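Local coordinates for protein inositol-1-monophosphatase SuhB (Mycobacterium tuberculosis, PDB 2Q74) that is an inositol monophosphatase that probably dephosphorylates inositol 1-phosphate to free myo-inositol, with magnesium as its cofactor, at residues Arg10-Ala15 with Thr149-His154; Leu215-Val218 with Arg222-Ala225. One frame throughout, in Å; residues are numbered along the deposited sequence.

Contact 1 of 2, residues Arg10-Ala15 with Thr149-His154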
loop_
_atom_site.group_PDB
_atom_site.type_symbol
_atom_site.label_atom_id
_atom_site.label_comp_id
_atom_site.label_asym_id
_atom_site.label_seq_id
_atom_site.Cartn_x
_atom_site.Cartn_y
_atom_site.Cartn_z
ATOM N N ARG A 10 -27.331 -5.887 15.975
ATOM C CA ARG A 10 -28.046 -6.457 14.827
ATOM C C ARG A 10 -27.637 -5.780 13.533
ATOM O O ARG A 10 -27.544 -6.425 12.497
ATOM C CB ARG A 10 -29.566 -6.348 15.019
ATOM N N LEU A 11 -27.416 -4.471 13.593
ATOM C CA LEU A 11 -27.058 -3.705 12.404
ATOM C C LEU A 11 -25.655 -4.067 11.905
ATOM O O LEU A 11 -25.399 -4.073 10.699
ATOM C CB LEU A 11 -27.163 -2.196 12.669
ATOM C CG LEU A 11 -28.499 -1.458 12.416
ATOM C CD1 LEU A 11 -29.423 -2.222 11.481
ATOM C CD2 LEU A 11 -29.203 -1.169 13.698
ATOM N N ARG A 12 -24.754 -4.402 12.825
ATOM C CA ARG A 12 -23.389 -4.687 12.435
ATOM C C ARG A 12 -23.276 -6.085 11.832
ATOM O O ARG A 12 -22.461 -6.308 10.951
ATOM C CB ARG A 12 -22.406 -4.479 13.597
ATOM C CG ARG A 12 -21.742 -5.727 14.117
ATOM C CD ARG A 12 -20.508 -5.419 14.953
ATOM N NE ARG A 12 -20.646 -5.976 16.304
ATOM C CZ ARG A 12 -19.862 -5.693 17.349
ATOM N NH1 ARG A 12 -18.819 -4.860 17.228
ATOM N NH2 ARG A 12 -20.118 -6.261 18.536
ATOM N N SER A 13 -24.089 -7.021 12.306
ATOM C CA SER A 13 -24.099 -8.367 11.751
ATOM C C SER A 13 -24.514 -8.371 10.298
ATOM O O SER A 13 -23.885 -9.021 9.473
ATOM C CB SER A 13 -25.028 -9.268 12.536
ATOM O OG SER A 13 -24.367 -9.646 13.716
ATOM N N VAL A 14 -25.579 -7.641 9.988
ATOM C CA VAL A 14 -26.018 -7.542 8.616
ATOM C C VAL A 14 -24.944 -6.808 7.810
ATOM O O VAL A 14 -24.719 -7.111 6.635
ATOM C CB VAL A 14 -27.397 -6.855 8.487
ATOM C CG1 VAL A 14 -28.426 -7.513 9.385
ATOM C CG2 VAL A 14 -27.285 -5.424 8.822
ATOM N N ALA A 15 -24.274 -5.849 8.447
ATOM C CA ALA A 15 -23.206 -5.110 7.787
ATOM C C ALA A 15 -22.036 -6.037 7.479
ATOM O O ALA A 15 -21.470 -5.961 6.397
ATOM C CB ALA A 15 -22.750 -3.933 8.645
ATOM N N THR A 149 -21.718 1.187 17.787
ATOM C CA THR A 149 -21.603 2.140 18.915
ATOM C C THR A 149 -21.681 1.446 20.244
ATOM O O THR A 149 -22.660 0.761 20.535
ATOM C CB THR A 149 -22.680 3.238 18.907
ATOM O OG1 THR A 149 -23.885 2.727 18.320
ATOM C CG2 THR A 149 -22.213 4.447 18.116
ATOM N N GLY A 150 -20.631 1.617 21.041
ATOM C CA GLY A 150 -20.562 1.049 22.376
ATOM C C GLY A 150 -20.064 -0.376 22.426
ATOM O O GLY A 150 -19.827 -0.909 23.502
ATOM N N LEU A 151 -19.868 -0.996 21.271
ATOM C CA LEU A 151 -19.580 -2.426 21.221
ATOM C C LEU A 151 -18.145 -2.737 20.830
ATOM O O LEU A 151 -17.765 -3.896 20.837
ATOM C CB LEU A 151 -20.573 -3.112 20.270
ATOM C CG LEU A 151 -22.027 -3.049 20.779
ATOM C CD1 LEU A 151 -22.989 -3.685 19.763
ATOM C CD2 LEU A 151 -22.137 -3.698 22.140
ATOM N N GLY A 152 -17.349 -1.723 20.503
ATOM C CA GLY A 152 -15.977 -1.947 20.072
ATOM C C GLY A 152 -15.823 -2.299 18.595
ATOM O O GLY A 152 -16.802 -2.467 17.881
ATOM N N ALA A 153 -14.573 -2.398 18.153
ATOM C CA ALA A 153 -14.225 -2.669 16.747
ATOM C C ALA A 153 -13.495 -3.999 16.641
ATOM O O ALA A 153 -12.577 -4.264 17.423
ATOM C CB ALA A 153 -13.318 -1.575 16.221
ATOM N N HIS A 154 -13.880 -4.836 15.680
ATOM C CA HIS A 154 -13.190 -6.116 15.487
ATOM C C HIS A 154 -12.746 -6.338 14.056
ATOM O O HIS A 154 -13.295 -5.755 13.132
ATOM C CB HIS A 154 -14.060 -7.287 15.940
ATOM C CG HIS A 154 -14.749 -7.052 17.246
ATOM N ND1 HIS A 154 -14.086 -7.066 18.452
ATOM C CD2 HIS A 154 -16.043 -6.769 17.531
ATOM C CE1 HIS A 154 -14.940 -6.805 19.426
ATOM N NE2 HIS A 154 -16.134 -6.623 18.893
#
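Arg12 turns one face of its guanidinium group to Leu151, whose CD1 lies over it, 4.0 Å from NH2. The CB of Leu151 comes closer still, 3.6 Å from Arg12 NH2, so the leucine leans on the terminal nitrogens rather than on the aliphatic chain. At the edge of the guanidinium, near its plane, NH1 faces the backbone O of Gly152 at 3.2 Å. The third neighbour is His154: Arg12 NH1 reaches its CD2 at 3.4 Å, arriving at the rim of the imidazole and close to the ring plane. The two flat groups are turned 52° from each other, so this is no stack. A bend at chi3 (122°) turns the end of the arginine toward Leu151, Gly152 and His154. Glu245 accepts hydrogen bonds from Gly150 N and Gly152 N through its two carboxylate oxygens. The contact is a small surface patch, away from the annotated sites. Helix 8-33 lies on the sheet here, with Leu11 on Trp101 of strand 100-104 and Ala15 on Ala135 of strand 130-138, while Arg12 reaches past Ala133 to the turn that leads into strand 152-157.

Contact 2 of 2, residues Leu215-Val218 with Arg222-Ala225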
loop_
_atom_site.group_PDB
_atom_site.type_symbol
_atom_site.label_atom_id
_atom_site.label_comp_id
_atom_site.label_asym_id
_atom_site.label_seq_id
_atom_site.Cartn_x
_atom_site.Cartn_y
_atom_site.Cartn_z
ATOM N N LEU A 215 -8.716 4.207 7.296
ATOM C CA LEU A 215 -9.412 4.296 8.547
ATOM C C LEU A 215 -9.288 2.971 9.304
ATOM O O LEU A 215 -9.086 2.949 10.514
ATOM C CB LEU A 215 -10.870 4.684 8.304
ATOM C CG LEU A 215 -11.048 6.156 7.870
ATOM C CD1 LEU A 215 -12.398 6.400 7.231
ATOM C CD2 LEU A 215 -10.841 7.099 9.128
ATOM N N CYS A 216 -9.333 1.850 8.588
ATOM C CA CYS A 216 -9.228 0.548 9.277
ATOM C C CYS A 216 -7.796 0.312 9.787
ATOM O O CYS A 216 -7.582 -0.242 10.883
ATOM C CB CYS A 216 -9.680 -0.593 8.365
ATOM S SG CYS A 216 -11.438 -0.576 7.965
ATOM N N MET A 217 -6.815 0.731 8.989
ATOM C CA MET A 217 -5.435 0.586 9.428
ATOM C C MET A 217 -5.225 1.321 10.775
ATOM O O MET A 217 -4.575 0.816 11.695
ATOM C CB MET A 217 -4.484 1.077 8.357
ATOM C CG MET A 217 -4.387 0.092 7.196
ATOM S SD MET A 217 -3.149 0.605 5.978
ATOM C CE MET A 217 -4.286 1.324 4.818
ATOM N N VAL A 218 -5.776 2.524 10.867
ATOM C CA VAL A 218 -5.646 3.312 12.092
ATOM C C VAL A 218 -6.241 2.520 13.266
ATOM O O VAL A 218 -5.594 2.328 14.295
ATOM C CB VAL A 218 -6.309 4.680 11.947
ATOM C CG1 VAL A 218 -6.341 5.402 13.268
ATOM C CG2 VAL A 218 -5.558 5.524 10.878
ATOM N N ARG A 222 -2.061 -0.184 12.209
ATOM C CA ARG A 222 -1.122 -0.221 11.084
ATOM C C ARG A 222 -0.727 1.171 10.592
ATOM O O ARG A 222 0.258 1.316 9.891
ATOM C CB ARG A 222 -1.719 -1.026 9.947
ATOM C CG ARG A 222 -2.119 -2.394 10.400
ATOM C CD ARG A 222 -2.365 -3.318 9.244
ATOM N NE ARG A 222 -3.095 -4.501 9.676
ATOM C CZ ARG A 222 -3.329 -5.568 8.919
ATOM N NH1 ARG A 222 -2.878 -5.632 7.666
ATOM N NH2 ARG A 222 -4.022 -6.585 9.432
ATOM N N LEU A 223 -1.522 2.172 10.947
ATOM C CA LEU A 223 -1.149 3.572 10.827
ATOM C C LEU A 223 -1.428 4.202 12.182
ATOM O O LEU A 223 -2.320 3.739 12.895
ATOM C CB LEU A 223 -2.001 4.284 9.784
ATOM C CG LEU A 223 -1.872 3.832 8.332
ATOM C CD1 LEU A 223 -2.950 4.580 7.556
ATOM C CD2 LEU A 223 -0.457 4.068 7.749
ATOM N N ASP A 224 -0.688 5.261 12.523
ATOM C CA ASP A 224 -0.930 6.020 13.737
ATOM C C ASP A 224 -1.971 7.105 13.509
ATOM O O ASP A 224 -2.626 7.548 14.456
ATOM C CB ASP A 224 0.360 6.658 14.226
ATOM C CG ASP A 224 1.352 5.643 14.773
ATOM O OD1 ASP A 224 1.006 4.764 15.588
ATOM O OD2 ASP A 224 2.516 5.733 14.357
ATOM N N ALA A 225 -2.093 7.561 12.262
ATOM C CA ALA A 225 -3.102 8.555 11.890
ATOM C C ALA A 225 -3.410 8.557 10.431
ATOM O O ALA A 225 -2.663 8.004 9.579
ATOM C CB ALA A 225 -2.660 9.934 12.271
HETATM O O HOH W 1 -3.646 3.388 15.273
#
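The carbonyl of Met217 is met off its plane by Arg222 N, which is tilted 33° from it and donates a bent hydrogen bond of 2.8 Å to Met217 O. Leu223 N gives the same oxygen a second bond, weak at 3.4 Å, so two successive backbone N-H groups grip one acceptor as the chain leaves helix 211-220. The Arg222 N to Met217 O bond, five residues on, is consistent with a Schellman-type helix C-cap. The helix belongs to the middle layer of the alpha-beta-alpha-beta-alpha sandwich, with Leu215 against strand 262-267 of one sheet and Cys216 against Tyr145 of the other.

Next to these bonds the side chains pack. Met217 CB lies 3.8 Å from Leu223 CG, and the CB of Arg222 approaches Met217 CB equally closely before the arginine runs out, extended, away from the helix. Val218 puts CG1 anti to the backbone N (chi1 172°), which leaves CG2 to meet Leu223 CB at 3.9 Å and Ala225 C at 3.7 Å.

Before the chain enters strand 225-231, Ile116 of the second subunit packs on Leu223, while Asp224 hydrogen-bonds through OD2 to Tyr114 of that subunit and to Leu176 N of its own chain, and through OD1 to Thr167. The Leu223 side chain is about 4 Å from that of Arg206, which by similarity binds substrate. A water donates to Leu223 O at 2.7 Å and bridges toward Val218 O, though that leg is too short to be trusted. Leu223 O also receives a nearly straight CA-H...O contact from Val218 CA, 3.4 Å long with 174° at the hydrogen.

Overall arrangement
Contact 1 is a surface contact and contact 2 a buried one, with centres about 19 Å apart and nearest atoms about 8 Å apart. The first joins distant parts of the sequence, an outer helix and the turn between strands 143-148 and 152-157 of the seven-stranded sheet; the second is local, the residues after a helix turning back against its last turn on the way to the five-stranded sheet. Their chemistry follows. At the surface one arginine end is set among a leucine, an imidazole edge and a peptide oxygen, with no clear hydrogen bond. Inside, backbone bonds and apolar packing do the work, and the second subunit touches only this contact.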